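Local coordinates for protein alpha-fucosidase (Bifidobacterium bifidum, PDB 2EAB) that probably removes alpha-1,2-linked L-fucose from glycans by hydrolysis, this chain being the calcium-binding catalytic region of a much longer membrane-associated protein, at residues Y277-T282 / T302-V307; K356-G361 / L747-A752; S387-Q392 / G438-P443; D737-Y742 / L805-A810. All coordinates share one frame; numbering follows the deposited sequence.

In the fold
How a large glycosidase joins unlike folds can be followed through four contacts. Contact 1 comes first along the chain, on strand 273-282 of the N-terminal beta region and helix 297-314. The chain then opens contact 2 at helix 351-360, makes contact 3 inside the loop contact 2 will close, and starts contact 4 on helix 738-751 before closing contact 2 on the same helix. Contacts 2 and 4 interlock, their centres about 17 Å apart. Contact 3 lies beside the calcium site, its nearest atoms about 6 Å from contact 1. Contacts 1 and 4, centres about 48 Å apart, fall on opposite sides of the chain's centre, so the set joins N-terminal beta region, catalytic helices and C-terminal beta domain.

Contact 1: Y277-T282 / T302-V307; sequences YIAAAT and TRVAKV
Ala-279 and Val-304 are the residues whose CA atoms come nearest between strand 277-282 and helix 302-307, whose axes come within 7.7 Å and run roughly antiparallel, at 154°. A helix can lie this near a strand when the strand offers small residues, and here the CB atoms of Ala-279 and Ala-281 both point toward it. Val-304 straddles the two. Its CG1, anti to the backbone N (chi1 175°), meets Ala-279, with CG1 to Ala-279 CB at 3.8 Å, while CG2 rests against Ala-281, with CG2 to Ala-281 CB at 3.7 Å. One helical turn on, Val-307 CG1 presses on the same methyl, Ala-279 CB, at 3.6 Å, so that this alanine sits between two valine branches. Arg-303 finishes the contact at the strand's end. Its chain is bent at chi3, and the guanidinium lies near Ala-281, with NH1 3.4 Å from Ala-281 CB. NH2 donates to Thr-282 O over 3.0 Å; the oxygen lies in the guanidinium plane, whereas the donor stands 41° above the carbonyl plane. A salt bridge from NE to Glu-295 gives the same group a second polar partner and should fix its rotation further. The hydroxyl of Thr-282 turns instead to Thr-78, in the neighbourhood of the calcium-binding residue Glu-77. Helix 297-314 thus packs on one face of the large antiparallel sheet that holds strand 273-282, an alpha-on-beta layer consistent with the N-terminal beta-sandwich domain of this family and the helical linker that follows it.

Contact 2: K356-G361 / L747-A752; sequences KAYQRG and LQLKNA
Tyr-358 and Leu-749 form the apolar part of a helix-helix crossing in the catalytic domain, whose family fold is an (alpha/alpha)6 barrel; the axes of the short segments 356-360 and 747-751 pass 9.0 Å apart, their directions at 114°. Tyr-358 CG, anti to its backbone N (chi1 -162°), lies on the side of the second helix. Leu-749 CD2 lies over one ring face, 4.2 Å from the centroid, in a CH-pi contact, and its CB touches Tyr-358 CE2 at 3.6 Å. Lys-750 CG comes at the ring edge, its extended chain crossing at about a right angle. Tyr-358 OH is hydrogen-bonded to Glu-372 on helix 365-386. An alanine in place of this tyrosine would probably leave Glu-372 without that hydroxyl and open a gap beside Leu-749 CD2. Gln-359 supplies the direct polar link: CG is anti to its carbonyl carbon (chi1 -71°), the chain is extended, and NE2 donates to Lys-750 O over 3.2 Å from above the carbonyl plane, the oxygen tilted from the amide plane. Two residues on, Gly-361 ends the helix in a Schellman motif. A single water accepts from Lys-750 NZ at 3.1 Å and donates to Gln-359 O at 3.2 Å.

Contact 3: S387-Q392 / G438-P443; sequences SRENSQ and GELAEP
Glu-389 and Glu-439 illustrate how two acidic side chains can pack through their carbon atoms. Glu-389 CB barely reaches the other segment, 4.1 Å from Glu-439 O. Its chi1 of -64° sets CG anti to the carbonyl carbon, 3.3 Å from Glu-439 O, and the chain runs on extended. CD then meets the CB and CG of Glu-439; at the tip OE1 lies 4.0 Å from Glu-439 CB and OE2 3.2 Å from Glu-439 CG. The two carboxylates are at right angles, OE2 to OE2 4.1 Å, and a salt bridge from Glu-439 to Arg-333 would be expected to ease the repulsion. The buried side is held by Ser-387, whose OG donates to Leu-440 O over 2.8 Å in the carbonyl plane and bonds Tyr-429. Beside it lies the Pro-443 ring, its CD 3.3 Å from Arg-388 O. Ser-391, its side chain about 4 Å from a bound calcium ion, closes the type I turn from Arg-388: OG accepts from Arg-388 N and bonds Gly-57. The loop leaves helix 365-386 and packs across the 3-10 turn and start of helix 442-450, while Arg-388 and Glu-439 touch Ile-330 of helix 316-331; calcium ligands Ser-386 and Leu-393 flank it.

Contact 4: D737-Y742 / L805-A810; sequences DGNTTY and LPDAWA
The Tyr-742 ring has Ala-808 CB over one face, 4.0 Å from the centroid and displaced toward the rim, a CH-pi contact. Trp-809 approaches the same ring obliquely, its five-membered ring centred 5.2 Å away with the planes at 72°. The indole carries Pro-806 CG over one face, and Pro-806 CB packs on Tyr-742 CB at 3.5 Å. Tyr-742 OH and Trp-809 NE1 both bond the carboxylate of Glu-372, which ties the two rings to helix 365-386. With CG anti to its carbonyl carbon (chi1 -69°), Asn-739 provides the polar grip: its OD1 accepts from Asp-807 N at 2.9 Å, nearly along the C=O axis, while its ND2 donates to Asp-807 OD2 at 3.0 Å from well above the carboxylate plane. An alanine for this asparagine would probably leave Asp-807 N and OD2 without these amide partners and the aspartate more at liberty to turn. Gly-738 lies close against Leu-805 and Pro-806, where a CB would collide with Leu-805 C. The arrangement sets a type I turn, Pro-806 to Trp-809, against the first turn of a helix whose N-cap is Asp-737, and is consistent with a joint between the helical catalytic domain and the C-terminal beta domain.

Contact 1: Y277-T282 / T302-V307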
loop_
_atom_site.group_PDB
_atom_site.type_symbol
_atom_site.label_atom_id
_atom_site.label_comp_id
_atom_site.label_asym_id
_atom_site.label_seq_id
_atom_site.Cartn_x
_atom_site.Cartn_y
_atom_site.Cartn_z
ATOM N N TYR A 277 21.374 6.817 -20.281
ATOM C CA TYR A 277 20.457 5.697 -20.137
ATOM C C TYR A 277 20.987 4.787 -19.043
ATOM O O TYR A 277 22.125 4.310 -19.110
ATOM C CB TYR A 277 20.307 4.943 -21.456
ATOM C CG TYR A 277 19.675 5.780 -22.543
ATOM C CD1 TYR A 277 18.288 5.941 -22.608
ATOM C CD2 TYR A 277 20.461 6.428 -23.494
ATOM C CE1 TYR A 277 17.699 6.719 -23.600
ATOM C CE2 TYR A 277 19.880 7.208 -24.490
ATOM C CZ TYR A 277 18.501 7.344 -24.537
ATOM O OH TYR A 277 17.924 8.117 -25.516
ATOM N N ILE A 278 20.155 4.572 -18.030
ATOM C CA ILE A 278 20.553 3.846 -16.830
ATOM C C ILE A 278 19.634 2.647 -16.643
ATOM O O ILE A 278 18.406 2.790 -16.625
ATOM C CB ILE A 278 20.491 4.754 -15.577
ATOM C CG1 ILE A 278 21.383 5.991 -15.760
ATOM C CG2 ILE A 278 20.894 3.974 -14.329
ATOM C CD1 ILE A 278 20.716 7.296 -15.369
ATOM N N ALA A 279 20.228 1.465 -16.515
ATOM C CA ALA A 279 19.458 0.257 -16.241
ATOM C C ALA A 279 20.117 -0.539 -15.130
ATOM O O ALA A 279 21.317 -0.400 -14.880
ATOM C CB ALA A 279 19.318 -0.588 -17.493
ATOM N N ALA A 280 19.328 -1.376 -14.460
ATOM C CA ALA A 280 19.839 -2.227 -13.398
ATOM C C ALA A 280 18.970 -3.460 -13.267
ATOM O O ALA A 280 17.778 -3.431 -13.596
ATOM C CB ALA A 280 19.889 -1.474 -12.084
ATOM N N ALA A 281 19.568 -4.542 -12.784
ATOM C CA ALA A 281 18.851 -5.785 -12.544
ATOM C C ALA A 281 19.618 -6.669 -11.588
ATOM O O ALA A 281 20.833 -6.511 -11.396
ATOM C CB ALA A 281 18.623 -6.536 -13.840
ATOM N N THR A 282 18.885 -7.609 -10.999
ATOM C CA THR A 282 19.463 -8.709 -10.254
ATOM C C THR A 282 18.977 -10.010 -10.882
ATOM O O THR A 282 18.134 -9.994 -11.791
ATOM C CB THR A 282 19.034 -8.712 -8.768
ATOM O OG1 THR A 282 17.682 -9.172 -8.663
ATOM C CG2 THR A 282 19.166 -7.332 -8.133
ATOM N N THR A 302 24.614 -9.083 -19.988
ATOM C CA THR A 302 24.126 -8.990 -21.363
ATOM C C THR A 302 22.715 -8.400 -21.389
ATOM O O THR A 302 22.405 -7.540 -22.218
ATOM C CB THR A 302 24.158 -10.380 -22.036
ATOM O OG1 THR A 302 25.510 -10.854 -22.058
ATOM C CG2 THR A 302 23.619 -10.332 -23.468
ATOM N N ARG A 303 21.878 -8.850 -20.456
ATOM C CA ARG A 303 20.496 -8.394 -20.356
ATOM C C ARG A 303 20.407 -6.893 -20.071
ATOM O O ARG A 303 19.675 -6.169 -20.751
ATOM C CB ARG A 303 19.764 -9.207 -19.286
ATOM C CG ARG A 303 18.337 -8.768 -19.029
ATOM C CD ARG A 303 17.511 -9.870 -18.397
ATOM N NE ARG A 303 17.975 -10.337 -17.085
ATOM C CZ ARG A 303 17.666 -9.773 -15.917
ATOM N NH1 ARG A 303 16.934 -8.664 -15.867
ATOM N NH2 ARG A 303 18.104 -10.322 -14.790
ATOM N N VAL A 304 21.156 -6.430 -19.074
ATOM C CA VAL A 304 21.161 -5.016 -18.712
ATOM C C VAL A 304 21.744 -4.164 -19.843
ATOM O O VAL A 304 21.229 -3.088 -20.142
ATOM C CB VAL A 304 21.910 -4.776 -17.381
ATOM C CG1 VAL A 304 22.026 -3.288 -17.081
ATOM C CG2 VAL A 304 21.186 -5.488 -16.234
ATOM N N ALA A 305 22.798 -4.665 -20.488
ATOM C CA ALA A 305 23.410 -3.967 -21.623
ATOM C C ALA A 305 22.415 -3.736 -22.756
ATOM O O ALA A 305 22.398 -2.665 -23.371
ATOM C CB ALA A 305 24.628 -4.731 -22.130
ATOM N N LYS A 306 21.581 -4.736 -23.019
ATOM C CA LYS A 306 20.593 -4.644 -24.088
ATOM C C LYS A 306 19.504 -3.623 -23.760
ATOM O O LYS A 306 18.975 -2.972 -24.662
ATOM C CB LYS A 306 19.984 -6.018 -24.375
ATOM C CG LYS A 306 19.161 -6.086 -25.652
ATOM C CD LYS A 306 18.607 -7.483 -25.875
ATOM C CE LYS A 306 17.859 -7.588 -27.193
ATOM N NZ LYS A 306 16.611 -6.783 -27.194
ATOM N N VAL A 307 19.169 -3.478 -22.477
ATOM C CA VAL A 307 18.186 -2.476 -22.060
ATOM C C VAL A 307 18.654 -1.076 -22.454
ATOM O O VAL A 307 17.911 -0.331 -23.095
ATOM C CB VAL A 307 17.883 -2.521 -20.541
ATOM C CG1 VAL A 307 16.959 -1.374 -20.149
ATOM C CG2 VAL A 307 17.257 -3.852 -20.158
#

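Contact 2: K356-G361 / L747-A752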
loop_
_atom_site.group_PDB
_atom_site.type_symbol
_atom_site.label_atom_id
_atom_site.label_comp_id
_atom_site.label_asym_id
_atom_site.label_seq_id
_atom_site.Cartn_x
_atom_site.Cartn_y
_atom_site.Cartn_z
ATOM N N LYS A 356 4.814 24.849 5.102
ATOM C CA LYS A 356 5.086 25.691 6.263
ATOM C C LYS A 356 3.898 26.599 6.590
ATOM O O LYS A 356 3.521 26.728 7.752
ATOM C CB LYS A 356 6.355 26.515 6.042
ATOM C CG LYS A 356 6.930 27.119 7.312
ATOM C CD LYS A 356 8.316 27.691 7.061
ATOM C CE LYS A 356 8.945 28.211 8.341
ATOM N NZ LYS A 356 10.331 28.705 8.101
ATOM N N ALA A 357 3.310 27.210 5.563
ATOM C CA ALA A 357 2.142 28.076 5.741
ATOM C C ALA A 357 0.947 27.284 6.278
ATOM O O ALA A 357 0.225 27.754 7.156
ATOM C CB ALA A 357 1.785 28.772 4.435
ATOM N N TYR A 358 0.752 26.077 5.752
ATOM C CA TYR A 358 -0.313 25.194 6.218
ATOM C C TYR A 358 -0.119 24.874 7.703
ATOM O O TYR A 358 -1.067 24.937 8.484
ATOM C CB TYR A 358 -0.327 23.917 5.385
ATOM C CG TYR A 358 -1.601 23.102 5.446
ATOM C CD1 TYR A 358 -2.563 23.200 4.437
ATOM C CD2 TYR A 358 -1.831 22.202 6.487
ATOM C CE1 TYR A 358 -3.725 22.433 4.473
ATOM C CE2 TYR A 358 -2.989 21.438 6.535
ATOM C CZ TYR A 358 -3.930 21.558 5.528
ATOM O OH TYR A 358 -5.070 20.792 5.587
ATOM N N GLN A 359 1.117 24.555 8.084
ATOM C CA GLN A 359 1.459 24.234 9.473
ATOM C C GLN A 359 1.252 25.419 10.417
ATOM O O GLN A 359 0.813 25.243 11.552
ATOM C CB GLN A 359 2.909 23.745 9.577
ATOM C CG GLN A 359 3.138 22.364 8.973
ATOM C CD GLN A 359 4.606 21.999 8.833
ATOM O OE1 GLN A 359 5.458 22.853 8.577
ATOM N NE2 GLN A 359 4.903 20.709 8.971
ATOM N N ARG A 360 1.573 26.617 9.933
ATOM C CA ARG A 360 1.495 27.830 10.750
ATOM C C ARG A 360 0.096 28.445 10.772
ATOM O O ARG A 360 -0.193 29.318 11.597
ATOM C CB ARG A 360 2.532 28.854 10.281
ATOM C CG ARG A 360 3.971 28.441 10.571
ATOM C CD ARG A 360 4.983 29.424 9.998
ATOM N NE ARG A 360 4.890 30.747 10.618
ATOM C CZ ARG A 360 5.519 31.107 11.735
ATOM N NH1 ARG A 360 6.296 30.246 12.381
ATOM N NH2 ARG A 360 5.365 32.336 12.209
ATOM N N GLY A 361 -0.767 27.985 9.870
ATOM C CA GLY A 361 -2.138 28.481 9.783
ATOM C C GLY A 361 -2.263 29.779 9.010
ATOM O O GLY A 361 -3.239 30.512 9.180
ATOM N N LEU A 747 -4.549 17.261 10.191
ATOM C CA LEU A 747 -3.536 16.869 11.161
ATOM C C LEU A 747 -2.410 16.059 10.529
ATOM O O LEU A 747 -1.250 16.230 10.906
ATOM C CB LEU A 747 -4.160 16.132 12.345
ATOM C CG LEU A 747 -4.978 17.011 13.303
ATOM C CD1 LEU A 747 -5.832 16.166 14.238
ATOM C CD2 LEU A 747 -4.085 17.968 14.094
ATOM N N GLN A 748 -2.738 15.191 9.568
ATOM C CA GLN A 748 -1.705 14.458 8.839
ATOM C C GLN A 748 -0.784 15.413 8.085
ATOM O O GLN A 748 0.439 15.273 8.126
ATOM C CB GLN A 748 -2.303 13.434 7.871
ATOM C CG GLN A 748 -1.216 12.635 7.144
ATOM C CD GLN A 748 -1.753 11.641 6.139
ATOM O OE1 GLN A 748 -2.809 11.843 5.546
ATOM N NE2 GLN A 748 -1.009 10.559 5.928
ATOM N N LEU A 749 -1.374 16.392 7.406
ATOM C CA LEU A 749 -0.589 17.349 6.640
ATOM C C LEU A 749 0.295 18.201 7.548
ATOM O O LEU A 749 1.427 18.507 7.195
ATOM C CB LEU A 749 -1.493 18.214 5.751
ATOM C CG LEU A 749 -1.735 17.666 4.336
ATOM C CD1 LEU A 749 -2.212 16.209 4.332
ATOM C CD2 LEU A 749 -2.722 18.531 3.579
ATOM N N LYS A 750 -0.209 18.552 8.725
ATOM C CA LYS A 750 0.551 19.388 9.660
ATOM C C LYS A 750 1.638 18.629 10.423
ATOM O O LYS A 750 2.679 19.203 10.760
ATOM C CB LYS A 750 -0.383 20.073 10.656
ATOM C CG LYS A 750 -1.243 21.159 10.044
ATOM C CD LYS A 750 -2.239 21.704 11.052
ATOM C CE LYS A 750 -3.157 22.711 10.397
ATOM N NZ LYS A 750 -4.143 23.262 11.361
ATOM N N ASN A 751 1.400 17.346 10.682
ATOM C CA ASN A 751 2.217 16.594 11.635
ATOM C C ASN A 751 2.853 15.307 11.113
ATOM O O ASN A 751 3.543 14.621 11.866
ATOM C CB ASN A 751 1.388 16.267 12.881
ATOM C CG ASN A 751 0.894 17.507 13.592
ATOM O OD1 ASN A 751 1.682 18.294 14.115
ATOM N ND2 ASN A 751 -0.420 17.690 13.615
ATOM N N ALA A 752 2.633 14.977 9.845
ATOM C CA ALA A 752 3.113 13.697 9.315
ATOM C C ALA A 752 3.553 13.757 7.852
ATOM O O ALA A 752 3.617 12.727 7.171
ATOM C CB ALA A 752 2.070 12.592 9.537
HETATM O O HOH W 1 3.891 17.874 8.264
HETATM O O HOH W 2 -2.347 25.711 11.754
#

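Contact 3: S387-Q392 / G438-P443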
loop_
_atom_site.group_PDB
_atom_site.type_symbol
_atom_site.label_atom_id
_atom_site.label_comp_id
_atom_site.label_asym_id
_atom_site.label_seq_id
_atom_site.Cartn_x
_atom_site.Cartn_y
_atom_site.Cartn_z
ATOM N N SER A 387 4.734 0.516 -8.103
ATOM C CA SER A 387 3.931 -0.690 -8.262
ATOM C C SER A 387 3.294 -0.726 -9.646
ATOM O O SER A 387 2.200 -0.197 -9.853
ATOM C CB SER A 387 2.860 -0.738 -7.164
ATOM O OG SER A 387 2.107 -1.937 -7.212
ATOM N N ARG A 388 3.982 -1.336 -10.605
ATOM C CA ARG A 388 3.428 -1.457 -11.951
ATOM C C ARG A 388 3.008 -2.894 -12.228
ATOM O O ARG A 388 3.390 -3.812 -11.498
ATOM C CB ARG A 388 4.418 -0.946 -13.002
ATOM C CG ARG A 388 4.649 0.563 -12.951
ATOM C CD ARG A 388 3.363 1.355 -13.201
ATOM N NE ARG A 388 2.758 1.068 -14.506
ATOM C CZ ARG A 388 3.030 1.724 -15.633
ATOM N NH1 ARG A 388 3.895 2.733 -15.642
ATOM N NH2 ARG A 388 2.419 1.369 -16.757
ATOM N N GLU A 389 2.222 -3.088 -13.287
ATOM C CA GLU A 389 1.734 -4.423 -13.659
ATOM C C GLU A 389 2.865 -5.425 -13.783
ATOM O O GLU A 389 2.690 -6.600 -13.460
ATOM C CB GLU A 389 0.975 -4.384 -14.987
ATOM C CG GLU A 389 -0.288 -3.568 -14.957
ATOM C CD GLU A 389 -0.773 -3.192 -16.343
ATOM O OE1 GLU A 389 -1.210 -4.100 -17.085
ATOM O OE2 GLU A 389 -0.723 -1.984 -16.683
ATOM N N ASN A 390 4.021 -4.958 -14.248
ATOM C CA ASN A 390 5.161 -5.837 -14.443
ATOM C C ASN A 390 6.249 -5.729 -13.369
ATOM O O ASN A 390 7.347 -6.251 -13.548
ATOM C CB ASN A 390 5.748 -5.661 -15.847
ATOM C CG ASN A 390 6.388 -4.299 -16.055
ATOM O OD1 ASN A 390 6.373 -3.436 -15.173
ATOM N ND2 ASN A 390 6.956 -4.101 -17.236
ATOM N N SER A 391 5.943 -5.075 -12.250
ATOM C CA SER A 391 6.834 -5.114 -11.091
ATOM C C SER A 391 6.963 -6.540 -10.601
ATOM O O SER A 391 5.991 -7.308 -10.616
ATOM C CB SER A 391 6.288 -4.267 -9.943
ATOM O OG SER A 391 6.350 -2.887 -10.237
ATOM N N GLN A 392 8.158 -6.896 -10.152
ATOM C CA GLN A 392 8.344 -8.212 -9.562
ATOM C C GLN A 392 7.822 -8.295 -8.134
ATOM O O GLN A 392 7.464 -9.377 -7.679
ATOM C CB GLN A 392 9.809 -8.630 -9.620
ATOM C CG GLN A 392 10.330 -8.770 -11.037
ATOM C CD GLN A 392 11.607 -9.560 -11.095
ATOM O OE1 GLN A 392 11.597 -10.777 -10.948
ATOM N NE2 GLN A 392 12.720 -8.870 -11.304
ATOM N N GLY A 438 -6.317 0.081 -10.924
ATOM C CA GLY A 438 -6.539 -1.326 -10.580
ATOM C C GLY A 438 -5.474 -2.283 -11.091
ATOM O O GLY A 438 -5.112 -3.244 -10.403
ATOM N N GLU A 439 -4.964 -2.032 -12.294
ATOM C CA GLU A 439 -3.942 -2.910 -12.862
ATOM C C GLU A 439 -2.663 -2.925 -12.025
ATOM O O GLU A 439 -1.884 -3.880 -12.079
ATOM C CB GLU A 439 -3.634 -2.526 -14.312
ATOM C CG GLU A 439 -2.962 -1.182 -14.483
ATOM C CD GLU A 439 -3.920 -0.053 -14.797
ATOM O OE1 GLU A 439 -5.050 -0.029 -14.259
ATOM O OE2 GLU A 439 -3.529 0.821 -15.602
ATOM N N LEU A 440 -2.459 -1.868 -11.244
ATOM C CA LEU A 440 -1.244 -1.727 -10.452
ATOM C C LEU A 440 -1.271 -2.583 -9.185
ATOM O O LEU A 440 -0.273 -2.664 -8.468
ATOM C CB LEU A 440 -0.963 -0.256 -10.141
ATOM C CG LEU A 440 -0.910 0.695 -11.344
ATOM C CD1 LEU A 440 -0.311 2.028 -10.943
ATOM C CD2 LEU A 440 -0.141 0.112 -12.516
ATOM N N ALA A 441 -2.398 -3.246 -8.922
ATOM C CA ALA A 441 -2.482 -4.228 -7.843
ATOM C C ALA A 441 -1.865 -5.569 -8.226
ATOM O O ALA A 441 -1.660 -6.421 -7.361
ATOM C CB ALA A 441 -3.926 -4.428 -7.427
ATOM N N GLU A 442 -1.576 -5.770 -9.510
ATOM C CA GLU A 442 -1.074 -7.066 -9.975
ATOM C C GLU A 442 0.102 -7.619 -9.151
ATOM O O GLU A 442 0.068 -8.784 -8.760
ATOM C CB GLU A 442 -0.735 -7.033 -11.473
ATOM C CG GLU A 442 -0.138 -8.336 -12.035
ATOM C CD GLU A 442 -1.000 -9.574 -11.796
ATOM O OE1 GLU A 442 -2.248 -9.462 -11.768
ATOM O OE2 GLU A 442 -0.417 -10.673 -11.657
ATOM N N PRO A 443 1.146 -6.805 -8.889
ATOM C CA PRO A 443 2.240 -7.373 -8.088
ATOM C C PRO A 443 1.832 -7.801 -6.675
ATOM O O PRO A 443 2.455 -8.703 -6.122
ATOM C CB PRO A 443 3.290 -6.255 -8.053
ATOM C CG PRO A 443 2.556 -5.023 -8.401
ATOM C CD PRO A 443 1.458 -5.434 -9.335
HETATM O O HOH W 3 4.948 -9.867 -6.382
#

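Contact 4: D737-Y742 / L805-A810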
loop_
_atom_site.group_PDB
_atom_site.type_symbol
_atom_site.label_atom_id
_atom_site.label_comp_id
_atom_site.label_asym_id
_atom_site.label_seq_id
_atom_site.Cartn_x
_atom_site.Cartn_y
_atom_site.Cartn_z
ATOM N N ASP A 737 -18.897 11.031 8.989
ATOM C CA ASP A 737 -18.502 12.299 9.607
ATOM C C ASP A 737 -17.342 12.907 8.818
ATOM O O ASP A 737 -16.168 12.716 9.156
ATOM C CB ASP A 737 -18.133 12.086 11.082
ATOM C CG ASP A 737 -17.830 13.387 11.824
ATOM O OD1 ASP A 737 -17.693 14.450 11.185
ATOM O OD2 ASP A 737 -17.706 13.327 13.067
ATOM N N GLY A 738 -17.687 13.645 7.766
ATOM C CA GLY A 738 -16.698 14.290 6.913
ATOM C C GLY A 738 -15.895 15.365 7.616
ATOM O O GLY A 738 -14.738 15.585 7.279
ATOM N N ASN A 739 -16.501 16.045 8.587
ATOM C CA ASN A 739 -15.789 17.087 9.324
ATOM C C ASN A 739 -14.634 16.530 10.152
ATOM O O ASN A 739 -13.517 17.034 10.072
ATOM C CB ASN A 739 -16.756 17.896 10.187
ATOM C CG ASN A 739 -17.688 18.759 9.358
ATOM O OD1 ASN A 739 -17.371 19.129 8.228
ATOM N ND2 ASN A 739 -18.847 19.085 9.919
ATOM N N THR A 740 -14.900 15.480 10.922
ATOM C CA THR A 740 -13.843 14.844 11.703
ATOM C C THR A 740 -12.794 14.228 10.777
ATOM O O THR A 740 -11.593 14.337 11.036
ATOM C CB THR A 740 -14.404 13.805 12.688
ATOM O OG1 THR A 740 -15.331 14.458 13.562
ATOM C CG2 THR A 740 -13.292 13.198 13.529
ATOM N N THR A 741 -13.244 13.598 9.692
ATOM C CA THR A 741 -12.334 12.995 8.718
ATOM C C THR A 741 -11.395 14.050 8.145
ATOM O O THR A 741 -10.176 13.847 8.093
ATOM C CB THR A 741 -13.091 12.297 7.573
ATOM O OG1 THR A 741 -14.007 11.344 8.117
ATOM C CG2 THR A 741 -12.121 11.562 6.665
ATOM N N TYR A 742 -11.966 15.177 7.721
ATOM C CA TYR A 742 -11.169 16.272 7.193
ATOM C C TYR A 742 -10.172 16.812 8.221
ATOM O O TYR A 742 -9.027 17.116 7.888
ATOM C CB TYR A 742 -12.052 17.411 6.668
ATOM C CG TYR A 742 -11.225 18.606 6.296
ATOM C CD1 TYR A 742 -10.428 18.589 5.156
ATOM C CD2 TYR A 742 -11.181 19.727 7.120
ATOM C CE1 TYR A 742 -9.628 19.670 4.824
ATOM C CE2 TYR A 742 -10.387 20.817 6.798
ATOM C CZ TYR A 742 -9.609 20.780 5.652
ATOM O OH TYR A 742 -8.811 21.849 5.331
ATOM N N LEU A 805 -18.610 14.141 3.068
ATOM C CA LEU A 805 -18.123 15.379 2.491
ATOM C C LEU A 805 -17.901 16.413 3.592
ATOM O O LEU A 805 -18.829 16.736 4.335
ATOM C CB LEU A 805 -19.124 15.909 1.467
ATOM C CG LEU A 805 -18.796 17.250 0.809
ATOM C CD1 LEU A 805 -17.616 17.117 -0.141
ATOM C CD2 LEU A 805 -20.017 17.782 0.085
ATOM N N PRO A 806 -16.664 16.924 3.714
ATOM C CA PRO A 806 -16.402 17.933 4.738
ATOM C C PRO A 806 -17.083 19.256 4.421
ATOM O O PRO A 806 -17.146 19.656 3.257
ATOM C CB PRO A 806 -14.881 18.126 4.665
ATOM C CG PRO A 806 -14.359 16.965 3.891
ATOM C CD PRO A 806 -15.448 16.597 2.949
ATOM N N ASP A 807 -17.568 19.935 5.456
ATOM C CA ASP A 807 -18.116 21.282 5.289
ATOM C C ASP A 807 -17.058 22.245 4.737
ATOM O O ASP A 807 -17.399 23.240 4.091
ATOM C CB ASP A 807 -18.685 21.815 6.610
ATOM C CG ASP A 807 -19.894 21.028 7.099
ATOM O OD1 ASP A 807 -20.502 20.269 6.314
ATOM O OD2 ASP A 807 -20.244 21.173 8.290
ATOM N N ALA A 808 -15.783 21.935 4.979
ATOM C CA ALA A 808 -14.660 22.726 4.469
ATOM C C ALA A 808 -14.598 22.754 2.937
ATOM O O ALA A 808 -14.025 23.678 2.352
ATOM C CB ALA A 808 -13.345 22.207 5.041
ATOM N N TRP A 809 -15.173 21.738 2.295
ATOM C CA TRP A 809 -15.208 21.661 0.839
ATOM C C TRP A 809 -16.642 21.886 0.358
ATOM O O TRP A 809 -17.333 20.945 -0.036
ATOM C CB TRP A 809 -14.677 20.310 0.342
ATOM C CG TRP A 809 -13.281 19.941 0.794
ATOM C CD1 TRP A 809 -12.318 20.772 1.308
ATOM C CD2 TRP A 809 -12.687 18.643 0.718
ATOM N NE1 TRP A 809 -11.169 20.059 1.579
ATOM C CE2 TRP A 809 -11.370 18.750 1.224
ATOM C CE3 TRP A 809 -13.141 17.396 0.270
ATOM C CZ2 TRP A 809 -10.506 17.653 1.299
ATOM C CZ3 TRP A 809 -12.283 16.307 0.349
ATOM C CH2 TRP A 809 -10.979 16.444 0.858
ATOM N N ALA A 810 -17.082 23.143 0.393
ATOM C CA ALA A 810 -18.471 23.497 0.087
ATOM C C ALA A 810 -18.854 23.193 -1.359
ATOM O O ALA A 810 -19.991 22.815 -1.649
ATOM C CB ALA A 810 -18.725 24.968 0.405
HETATM O O HOH W 4 -19.857 14.965 6.192
HETATM O O HOH W 5 -15.007 20.326 7.338
#